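Local coordinates for protein Phenylalanine/tyrosine ammonia-lyase (Rhodosporidium toruloides, PDB 1Y2M) that catalyses the non-oxidative deamination of L-phenylalanine and L-tyrosine to trans-cinnamate and p-coumarate, as a homotetramer built as a dimer of dimers, at residues H284-S295 and I707-L715; D518-Y529 and N694-K703. All coordinates share one frame; numbering follows the deposited sequence.

How the interactions relate
Interactions 1 and 2 lie with their centres 13 Å apart near the middle of this largely helical chain, and they bring its C-terminal end against long helices of the central bundle. In chain order come 284-295 on helix 273-303, 518-529 on helix 506-560, then 694-703 and 707-715 on the two successive C-terminal helices, so interaction 1 spans the chain segments of interaction 2. The two contacts also touch: L289 packs on S521, L292 packs on L524, and I707 N probably hydrogen-bonds to A701 O at 3.1 Å. The two C-terminal helices thus pack mainly on two neighbouring bundle helices, 506-560 and 273-303, with I702 of helix 691-703 also reaching L292.

Interaction 1: H284-S295 and I707-L715; sequences HDAHMLSLLSQS and INNVLLKML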
loop_
_atom_site.group_PDB
_atom_site.type_symbol
_atom_site.label_atom_id
_atom_site.label_comp_id
_atom_site.label_asym_id
_atom_site.label_seq_id
_atom_site.Cartn_x
_atom_site.Cartn_y
_atom_site.Cartn_z
ATOM N N HIS B 284 6.452 -6.276 22.744
ATOM C CA HIS B 284 7.640 -6.652 23.513
ATOM C C HIS B 284 8.876 -6.769 22.616
ATOM O O HIS B 284 9.931 -6.160 22.897
ATOM C CB HIS B 284 7.356 -7.965 24.247
ATOM C CG HIS B 284 8.540 -8.613 24.886
ATOM N ND1 HIS B 284 9.460 -9.349 24.172
ATOM C CD2 HIS B 284 8.892 -8.727 26.196
ATOM C CE1 HIS B 284 10.354 -9.850 25.026
ATOM N NE2 HIS B 284 10.034 -9.491 26.250
ATOM N N ASP B 285 8.726 -7.466 21.502
ATOM C CA ASP B 285 9.887 -7.707 20.657
ATOM C C ASP B 285 10.338 -6.423 19.971
ATOM O O ASP B 285 11.536 -6.172 19.822
ATOM C CB ASP B 285 9.560 -8.829 19.668
ATOM C CG ASP B 285 9.450 -10.203 20.320
ATOM O OD1 ASP B 285 9.847 -10.404 21.483
ATOM O OD2 ASP B 285 8.984 -11.112 19.615
ATOM N N ALA B 286 9.363 -5.603 19.581
ATOM C CA ALA B 286 9.637 -4.322 18.921
ATOM C C ALA B 286 10.393 -3.420 19.847
ATOM O O ALA B 286 11.280 -2.692 19.427
ATOM C CB ALA B 286 8.353 -3.671 18.453
ATOM N N HIS B 287 10.049 -3.418 21.130
ATOM C CA HIS B 287 10.790 -2.540 22.070
ATOM C C HIS B 287 12.271 -2.890 22.074
ATOM O O HIS B 287 13.162 -2.027 22.123
ATOM C CB HIS B 287 10.296 -2.731 23.490
ATOM C CG HIS B 287 8.989 -2.048 23.821
ATOM N ND1 HIS B 287 8.743 -0.714 23.571
ATOM C CD2 HIS B 287 7.912 -2.512 24.507
ATOM C CE1 HIS B 287 7.542 -0.406 24.045
ATOM N NE2 HIS B 287 7.022 -1.482 24.628
HETATM N N MSE B 288 12.543 -4.201 22.057
HETATM C CA MSE B 288 13.935 -4.662 22.104
HETATM C C MSE B 288 14.690 -4.244 20.852
HETATM O O MSE B 288 15.845 -3.846 20.900
HETATM C CB MSE B 288 14.042 -6.180 22.263
HETATM C CG MSE B 288 13.255 -6.743 23.375
HETATM SE SE MSE B 288 13.658 -5.899 25.109
HETATM C CE MSE B 288 12.056 -6.700 26.033
ATOM N N LEU B 289 14.009 -4.320 19.708
ATOM C CA LEU B 289 14.621 -4.038 18.446
ATOM C C LEU B 289 14.852 -2.510 18.357
ATOM O O LEU B 289 15.841 -2.079 17.811
ATOM C CB LEU B 289 13.747 -4.538 17.309
ATOM C CG LEU B 289 13.667 -6.036 17.087
ATOM C CD1 LEU B 289 12.574 -6.360 16.090
ATOM C CD2 LEU B 289 14.994 -6.578 16.585
ATOM N N SER B 290 13.996 -1.717 18.975
ATOM C CA SER B 290 14.180 -0.273 19.030
ATOM C C SER B 290 15.435 0.040 19.815
ATOM O O SER B 290 16.258 0.858 19.407
ATOM C CB SER B 290 12.980 0.347 19.761
ATOM O OG SER B 290 13.154 1.728 19.960
ATOM N N LEU B 291 15.624 -0.650 20.948
ATOM C CA LEU B 291 16.836 -0.421 21.768
ATOM C C LEU B 291 18.076 -0.888 21.036
ATOM O O LEU B 291 19.127 -0.252 21.074
ATOM C CB LEU B 291 16.719 -1.064 23.147
ATOM C CG LEU B 291 15.652 -0.437 24.073
ATOM C CD1 LEU B 291 15.709 -1.108 25.465
ATOM C CD2 LEU B 291 15.832 1.054 24.220
ATOM N N LEU B 292 17.968 -1.997 20.342
ATOM C CA LEU B 292 19.104 -2.517 19.550
ATOM C C LEU B 292 19.494 -1.557 18.412
ATOM O O LEU B 292 20.664 -1.372 18.096
ATOM C CB LEU B 292 18.810 -3.927 19.051
ATOM C CG LEU B 292 19.825 -4.599 18.120
ATOM C CD1 LEU B 292 21.203 -4.712 18.831
ATOM C CD2 LEU B 292 19.370 -5.953 17.618
ATOM N N SER B 293 18.504 -0.924 17.803
ATOM C CA SER B 293 18.727 0.076 16.750
ATOM C C SER B 293 19.576 1.236 17.289
ATOM O O SER B 293 20.465 1.756 16.610
ATOM C CB SER B 293 17.392 0.627 16.249
ATOM O OG SER B 293 17.667 1.613 15.263
ATOM N N GLN B 294 19.284 1.637 18.519
ATOM C CA GLN B 294 20.018 2.725 19.180
ATOM C C GLN B 294 21.463 2.303 19.486
ATOM O O GLN B 294 22.429 3.049 19.282
ATOM C CB GLN B 294 19.304 3.127 20.449
ATOM C CG GLN B 294 18.035 3.860 20.082
ATOM C CD GLN B 294 17.191 4.268 21.272
ATOM O OE1 GLN B 294 17.708 4.885 22.197
ATOM N NE2 GLN B 294 15.918 3.950 21.249
ATOM N N SER B 295 21.594 1.090 19.986
ATOM C CA SER B 295 22.902 0.519 20.255
ATOM C C SER B 295 23.770 0.418 18.996
ATOM O O SER B 295 24.953 0.758 18.987
ATOM C CB SER B 295 22.772 -0.842 20.967
ATOM O OG SER B 295 22.142 -0.686 22.251
ATOM N N ILE B 707 19.611 -11.585 23.942
ATOM C CA ILE B 707 20.265 -10.274 23.814
ATOM C C ILE B 707 19.609 -9.218 24.731
ATOM O O ILE B 707 20.170 -8.159 25.028
ATOM C CB ILE B 707 20.232 -9.791 22.366
ATOM C CG1 ILE B 707 21.317 -8.755 22.154
ATOM C CG2 ILE B 707 18.806 -9.331 21.954
ATOM C CD1 ILE B 707 21.548 -8.499 20.735
ATOM N N ASN B 708 18.385 -9.503 25.181
ATOM C CA ASN B 708 17.610 -8.482 25.886
ATOM C C ASN B 708 18.243 -7.962 27.141
ATOM O O ASN B 708 18.334 -6.740 27.306
ATOM C CB ASN B 708 16.200 -8.939 26.214
ATOM C CG ASN B 708 15.369 -9.249 24.951
ATOM O OD1 ASN B 708 15.753 -8.885 23.827
ATOM N ND2 ASN B 708 14.220 -9.969 25.144
ATOM N N ASN B 709 18.745 -8.845 27.998
ATOM C CA ASN B 709 19.427 -8.368 29.226
ATOM C C ASN B 709 20.745 -7.652 28.948
ATOM O O ASN B 709 21.180 -6.850 29.737
ATOM C CB ASN B 709 19.623 -9.509 30.221
ATOM C CG ASN B 709 18.313 -9.880 30.966
ATOM O OD1 ASN B 709 17.365 -9.070 31.078
ATOM N ND2 ASN B 709 18.272 -11.104 31.501
ATOM N N VAL B 710 21.349 -7.953 27.817
ATOM C CA VAL B 710 22.546 -7.230 27.339
ATOM C C VAL B 710 22.249 -5.777 27.002
ATOM O O VAL B 710 22.965 -4.908 27.444
ATOM C CB VAL B 710 23.176 -7.948 26.140
ATOM C CG1 VAL B 710 24.478 -7.298 25.766
ATOM C CG2 VAL B 710 23.382 -9.394 26.458
ATOM N N LEU B 711 21.173 -5.538 26.259
ATOM C CA LEU B 711 20.701 -4.185 25.930
ATOM C C LEU B 711 20.393 -3.444 27.201
ATOM O O LEU B 711 20.748 -2.261 27.335
ATOM C CB LEU B 711 19.468 -4.284 25.028
ATOM C CG LEU B 711 19.770 -4.917 23.667
ATOM C CD1 LEU B 711 18.462 -5.190 22.917
ATOM C CD2 LEU B 711 20.630 -3.957 22.884
ATOM N N LEU B 712 19.771 -4.140 28.153
ATOM C CA LEU B 712 19.410 -3.474 29.422
ATOM C C LEU B 712 20.649 -3.071 30.180
ATOM O O LEU B 712 20.764 -1.945 30.643
ATOM C CB LEU B 712 18.505 -4.366 30.270
ATOM C CG LEU B 712 17.908 -3.713 31.522
ATOM C CD1 LEU B 712 17.032 -2.522 31.193
ATOM C CD2 LEU B 712 17.124 -4.764 32.347
ATOM N N LYS B 713 21.609 -3.981 30.289
ATOM C CA LYS B 713 22.846 -3.687 31.006
ATOM C C LYS B 713 23.598 -2.487 30.388
ATOM O O LYS B 713 24.146 -1.660 31.104
ATOM C CB LYS B 713 23.752 -4.913 30.960
ATOM C CG LYS B 713 24.667 -5.054 32.118
ATOM C CD LYS B 713 25.929 -5.842 31.787
ATOM C CE LYS B 713 25.704 -7.354 31.669
ATOM N NZ LYS B 713 27.054 -8.070 31.726
HETATM N N MSE B 714 23.642 -2.422 29.066
HETATM C CA MSE B 714 24.309 -1.333 28.369
HETATM C C MSE B 714 23.650 0.005 28.619
HETATM O O MSE B 714 24.336 1.008 28.673
HETATM C CB MSE B 714 24.350 -1.543 26.837
HETATM C CG MSE B 714 25.049 -2.738 26.315
HETATM SE SE MSE B 714 24.300 -2.915 24.439
HETATM C CE MSE B 714 25.338 -1.480 23.590
ATOM N N LEU B 715 22.317 0.030 28.717
ATOM C CA LEU B 715 21.556 1.275 28.813
ATOM C C LEU B 715 21.201 1.628 30.227
ATOM O O LEU B 715 20.457 2.576 30.455
ATOM C CB LEU B 715 20.299 1.198 27.932
ATOM C CG LEU B 715 20.586 1.197 26.431
ATOM C CD1 LEU B 715 19.444 0.636 25.580
ATOM C CD2 LEU B 715 20.958 2.610 25.951
HETATM O O HOH W 1 12.504 -10.663 22.729
#
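L711 is the chief bump: its side chain enters a hollow on helix 273-303 formed by M288, L291, L292 and S295, a knob-into-hole fit. Its two methyls divide the work. L711 CD1 lies 3.6 Å from M288 O and also meets L292 CB, whereas L711 CD2 sits 3.7 Å from S295 OG and close to L292 CA. A branched leucine suits this place because its fork can fill both ends of the hollow. One turn on, L715 CD1 packs 3.9 Å from L291 CD2, and M714 CE, a methyl, comes 3.6 Å from S295 OG; serine is small enough to admit it. At the other end L292 CD1 meets I707 CD1 at 4.3 Å.

The short C-terminal helix 708-714 crosses helix 273-303, one of the long helices of the PAL/histidase bundle, at 51°, the axes 10.1 Å apart, and helix 662-672 touches V710 and M714.

N708 lies against the side chain of M288. M288, a selenomethionine, bends at chi2 (-55°) and crosses the amide at about a right angle, with M288 CG 3.3 Å from N708 OD1, while its CE lies over one face of the H284 ring, near the rim. N708 ND2 reaches a water, 3.0 Å away, that donates to D285 OD1; the same oxygen accepts from H284 ND1 and pairs with R77. Asparagine thus offers both a flat surface and a donor. A leucine here would remove that N-H, and the water would probably lose its donor and with it the bridge to D285.

Interaction 2: D518-Y529 and N694-K703; sequences DVLSLLLATHLY and NVSKIYEAIK
A525 and Y699 supply the two knobs of this contact, each sitting in a hole of the opposite helix. The methyl of A525 lies among V695, I698, Y699 and I702, with A525 CB only 3.5 Å from Y699 N; a side chain this small lets the axes approach to 8.5 Å. Around it, apolar groups continue the packing. I698 CG2 meets L528 CD2 at 3.7 Å, and V695 CG2 lies 3.8 Å from Y529 CG, crossing that side chain at about a right angle. I702 CG2 lies by the S521 hydroxyl, which itself bonds to N517 O, and I702 CD1 reaches S521 O and A525.

The helices cross at 127°, and helix 506-560, a long member of the PAL/histidase bundle, thereby receives the C-terminal helix 691-703. S521 and L524 of helix 506-560 also touch helix 273-303.

Aromatic packing centres on Y699, whose ring enters among D518, S521, L522 and A525. L522 CD2 stands over one face, 3.5 Å from Y699 CD1. With CG anti to the backbone N (chi1 169°), the ring extends along helix 506-560 and its hydroxyl arrives at D518.

The polar group gathers at that end. D518 OD1 accepts a very short bond, 2.5 Å, from Y699 OH and, as part of a salt bridge, a 2.8 Å bond from K703 NZ, which approaches from above the carboxylate plane. The lysine chain folds at chi2, chi3 and chi4 to curl back, K703 CG over one face of the Y699 ring, toward its rim. Two donors on one oxygen would probably favour the charged carboxylate. Y699 OH also bonds to N158 of a second subunit, tying this group to the neighbouring subunit. Within helix 506-560, T526 OG1 returns to L522 O, turning a buried hydroxyl inward to its own backbone.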
loop_
_atom_site.group_PDB
_atom_site.type_symbol
_atom_site.label_atom_id
_atom_site.label_comp_id
_atom_site.label_asym_id
_atom_site.label_seq_id
_atom_site.Cartn_x
_atom_site.Cartn_y
_atom_site.Cartn_z
ATOM N N ASP B 518 10.496 -10.116 12.667
ATOM C CA ASP B 518 11.394 -11.170 12.246
ATOM C C ASP B 518 12.374 -10.622 11.215
ATOM O O ASP B 518 13.608 -10.798 11.299
ATOM C CB ASP B 518 10.581 -12.307 11.635
ATOM C CG ASP B 518 11.384 -13.608 11.489
ATOM O OD1 ASP B 518 12.338 -13.880 12.298
ATOM O OD2 ASP B 518 11.009 -14.395 10.588
ATOM N N VAL B 519 11.829 -9.932 10.208
ATOM C CA VAL B 519 12.689 -9.340 9.168
ATOM C C VAL B 519 13.621 -8.315 9.724
ATOM O O VAL B 519 14.812 -8.261 9.321
ATOM C CB VAL B 519 11.847 -8.812 8.028
ATOM C CG1 VAL B 519 12.695 -8.142 6.958
ATOM C CG2 VAL B 519 11.037 -9.970 7.461
ATOM N N LEU B 520 13.121 -7.470 10.630
ATOM C CA LEU B 520 14.003 -6.463 11.248
ATOM C C LEU B 520 15.089 -7.182 12.041
ATOM O O LEU B 520 16.218 -6.691 12.091
ATOM C CB LEU B 520 13.241 -5.495 12.153
ATOM C CG LEU B 520 14.062 -4.327 12.728
ATOM C CD1 LEU B 520 14.907 -3.581 11.703
ATOM C CD2 LEU B 520 13.192 -3.282 13.430
ATOM N N SER B 521 14.783 -8.321 12.690
ATOM C CA SER B 521 15.813 -9.055 13.451
ATOM C C SER B 521 16.904 -9.551 12.523
ATOM O O SER B 521 18.073 -9.576 12.889
ATOM C CB SER B 521 15.195 -10.207 14.200
ATOM O OG SER B 521 14.208 -9.755 15.154
ATOM N N LEU B 522 16.522 -9.970 11.325
ATOM C CA LEU B 522 17.545 -10.408 10.347
ATOM C C LEU B 522 18.441 -9.230 9.977
ATOM O O LEU B 522 19.666 -9.368 9.889
ATOM C CB LEU B 522 16.868 -10.902 9.053
ATOM C CG LEU B 522 16.071 -12.209 9.143
ATOM C CD1 LEU B 522 15.217 -12.456 7.922
ATOM C CD2 LEU B 522 17.022 -13.370 9.362
ATOM N N LEU B 523 17.826 -8.082 9.719
ATOM C CA LEU B 523 18.564 -6.869 9.350
ATOM C C LEU B 523 19.481 -6.428 10.478
ATOM O O LEU B 523 20.656 -6.057 10.234
ATOM C CB LEU B 523 17.575 -5.771 8.963
ATOM C CG LEU B 523 18.157 -4.432 8.580
ATOM C CD1 LEU B 523 19.183 -4.493 7.540
ATOM C CD2 LEU B 523 17.015 -3.399 8.263
ATOM N N LEU B 524 18.945 -6.370 11.699
ATOM C CA LEU B 524 19.763 -5.856 12.797
ATOM C C LEU B 524 20.879 -6.863 13.179
ATOM O O LEU B 524 21.978 -6.464 13.589
ATOM C CB LEU B 524 18.911 -5.454 14.000
ATOM C CG LEU B 524 17.968 -4.294 13.678
ATOM C CD1 LEU B 524 17.403 -3.785 14.995
ATOM C CD2 LEU B 524 18.598 -3.136 12.908
ATOM N N ALA B 525 20.610 -8.164 13.026
ATOM C CA ALA B 525 21.674 -9.202 13.232
ATOM C C ALA B 525 22.806 -8.964 12.205
ATOM O O ALA B 525 23.964 -9.067 12.509
ATOM C CB ALA B 525 21.139 -10.570 13.119
ATOM N N THR B 526 22.414 -8.723 10.977
ATOM C CA THR B 526 23.367 -8.403 9.901
ATOM C C THR B 526 24.223 -7.160 10.217
ATOM O O THR B 526 25.456 -7.130 10.072
ATOM C CB THR B 526 22.582 -8.237 8.588
ATOM O OG1 THR B 526 22.015 -9.503 8.247
ATOM C CG2 THR B 526 23.412 -7.718 7.421
ATOM N N HIS B 527 23.559 -6.089 10.602
ATOM C CA HIS B 527 24.248 -4.857 10.953
ATOM C C HIS B 527 25.216 -5.121 12.110
ATOM O O HIS B 527 26.356 -4.624 12.124
ATOM C CB HIS B 527 23.184 -3.798 11.274
ATOM C CG HIS B 527 23.714 -2.395 11.485
ATOM N ND1 HIS B 527 22.885 -1.320 11.740
ATOM C CD2 HIS B 527 24.980 -1.906 11.489
ATOM C CE1 HIS B 527 23.629 -0.231 11.879
ATOM N NE2 HIS B 527 24.902 -0.560 11.752
ATOM N N LEU B 528 24.755 -5.786 13.153
ATOM C CA LEU B 528 25.637 -6.088 14.284
ATOM C C LEU B 528 26.849 -6.912 13.858
ATOM O O LEU B 528 27.981 -6.595 14.243
ATOM C CB LEU B 528 24.854 -6.831 15.370
ATOM C CG LEU B 528 25.546 -7.155 16.694
ATOM C CD1 LEU B 528 26.283 -5.941 17.263
ATOM C CD2 LEU B 528 24.497 -7.661 17.713
ATOM N N TYR B 529 26.627 -7.918 13.016
ATOM C CA TYR B 529 27.758 -8.693 12.474
ATOM C C TYR B 529 28.772 -7.745 11.841
ATOM O O TYR B 529 29.979 -7.823 12.114
ATOM C CB TYR B 529 27.267 -9.729 11.470
ATOM C CG TYR B 529 28.405 -10.451 10.797
ATOM C CD1 TYR B 529 28.919 -11.640 11.317
ATOM C CD2 TYR B 529 28.967 -9.941 9.658
ATOM C CE1 TYR B 529 29.974 -12.269 10.710
ATOM C CE2 TYR B 529 30.056 -10.574 9.057
ATOM C CZ TYR B 529 30.547 -11.723 9.575
ATOM O OH TYR B 529 31.624 -12.343 8.938
ATOM N N ASN B 694 27.247 -17.509 10.934
ATOM C CA ASN B 694 27.569 -16.587 12.047
ATOM C C ASN B 694 26.459 -15.554 12.292
ATOM O O ASN B 694 26.056 -15.316 13.451
ATOM C CB ASN B 694 28.962 -15.955 11.845
ATOM C CG ASN B 694 30.061 -17.005 11.921
ATOM O OD1 ASN B 694 30.902 -17.166 11.028
ATOM N ND2 ASN B 694 30.037 -17.770 12.984
ATOM N N VAL B 695 25.977 -14.908 11.237
ATOM C CA VAL B 695 24.844 -13.996 11.378
ATOM C C VAL B 695 23.649 -14.733 12.038
ATOM O O VAL B 695 22.937 -14.192 12.928
ATOM C CB VAL B 695 24.437 -13.356 10.026
ATOM C CG1 VAL B 695 23.199 -12.479 10.194
ATOM C CG2 VAL B 695 25.598 -12.564 9.460
ATOM N N SER B 696 23.423 -15.977 11.626
ATOM C CA SER B 696 22.357 -16.787 12.216
ATOM C C SER B 696 22.428 -16.876 13.732
ATOM O O SER B 696 21.387 -16.848 14.405
ATOM C CB SER B 696 22.304 -18.149 11.564
ATOM O OG SER B 696 22.038 -18.008 10.160
ATOM N N LYS B 697 23.620 -17.037 14.273
ATOM C CA LYS B 697 23.790 -17.099 15.714
ATOM C C LYS B 697 23.376 -15.803 16.386
ATOM O O LYS B 697 22.789 -15.843 17.475
ATOM C CB LYS B 697 25.241 -17.426 16.050
ATOM C CG LYS B 697 25.566 -18.856 15.743
ATOM C CD LYS B 697 26.975 -19.248 16.080
ATOM C CE LYS B 697 27.129 -20.790 15.920
ATOM N NZ LYS B 697 25.985 -21.551 16.513
ATOM N N ILE B 698 23.617 -14.664 15.736
ATOM C CA ILE B 698 23.200 -13.360 16.272
ATOM C C ILE B 698 21.671 -13.263 16.244
ATOM O O ILE B 698 21.016 -12.886 17.224
ATOM C CB ILE B 698 23.881 -12.207 15.551
ATOM C CG1 ILE B 698 25.420 -12.362 15.648
ATOM C CG2 ILE B 698 23.431 -10.889 16.137
ATOM C CD1 ILE B 698 26.233 -11.283 14.981
ATOM N N TYR B 699 21.129 -13.519 15.062
ATOM C CA TYR B 699 19.652 -13.575 14.857
ATOM C C TYR B 699 18.992 -14.460 15.934
ATOM O O TYR B 699 18.002 -14.083 16.512
ATOM C CB TYR B 699 19.338 -14.093 13.473
ATOM C CG TYR B 699 17.885 -14.466 13.191
ATOM C CD1 TYR B 699 16.926 -13.525 12.835
ATOM C CD2 TYR B 699 17.497 -15.796 13.271
ATOM C CE1 TYR B 699 15.616 -13.912 12.532
ATOM C CE2 TYR B 699 16.193 -16.156 12.990
ATOM C CZ TYR B 699 15.261 -15.237 12.650
ATOM O OH TYR B 699 13.991 -15.696 12.364
ATOM N N GLU B 700 19.540 -15.643 16.177
ATOM C CA GLU B 700 18.920 -16.561 17.140
ATOM C C GLU B 700 18.918 -15.977 18.546
ATOM O O GLU B 700 17.940 -16.131 19.287
ATOM C CB GLU B 700 19.582 -17.929 17.081
ATOM C CG GLU B 700 19.230 -18.663 15.780
ATOM C CD GLU B 700 19.898 -20.022 15.581
ATOM O OE1 GLU B 700 20.938 -20.290 16.216
ATOM O OE2 GLU B 700 19.367 -20.848 14.786
ATOM N N ALA B 701 19.996 -15.276 18.900
ATOM C CA ALA B 701 20.079 -14.559 20.172
ATOM C C ALA B 701 19.121 -13.384 20.304
ATOM O O ALA B 701 18.699 -13.042 21.411
ATOM C CB ALA B 701 21.514 -14.110 20.427
ATOM N N ILE B 702 18.759 -12.769 19.186
ATOM C CA ILE B 702 17.724 -11.737 19.165
ATOM C C ILE B 702 16.363 -12.421 19.371
ATOM O O ILE B 702 15.597 -12.076 20.257
ATOM C CB ILE B 702 17.763 -10.895 17.868
ATOM C CG1 ILE B 702 19.077 -10.092 17.821
ATOM C CG2 ILE B 702 16.572 -9.967 17.810
ATOM C CD1 ILE B 702 19.350 -9.482 16.466
ATOM N N LYS B 703 16.070 -13.416 18.555
ATOM C CA LYS B 703 14.731 -14.027 18.576
ATOM C C LYS B 703 14.392 -14.699 19.904
ATOM O O LYS B 703 13.235 -14.629 20.368
ATOM C CB LYS B 703 14.572 -15.003 17.407
ATOM C CG LYS B 703 14.618 -14.442 16.025
ATOM C CD LYS B 703 13.559 -13.351 15.723
ATOM C CE LYS B 703 12.109 -13.829 15.769
ATOM N NZ LYS B 703 11.830 -14.916 14.828
HETATM O O HOH W 2 11.419 -16.955 10.584
#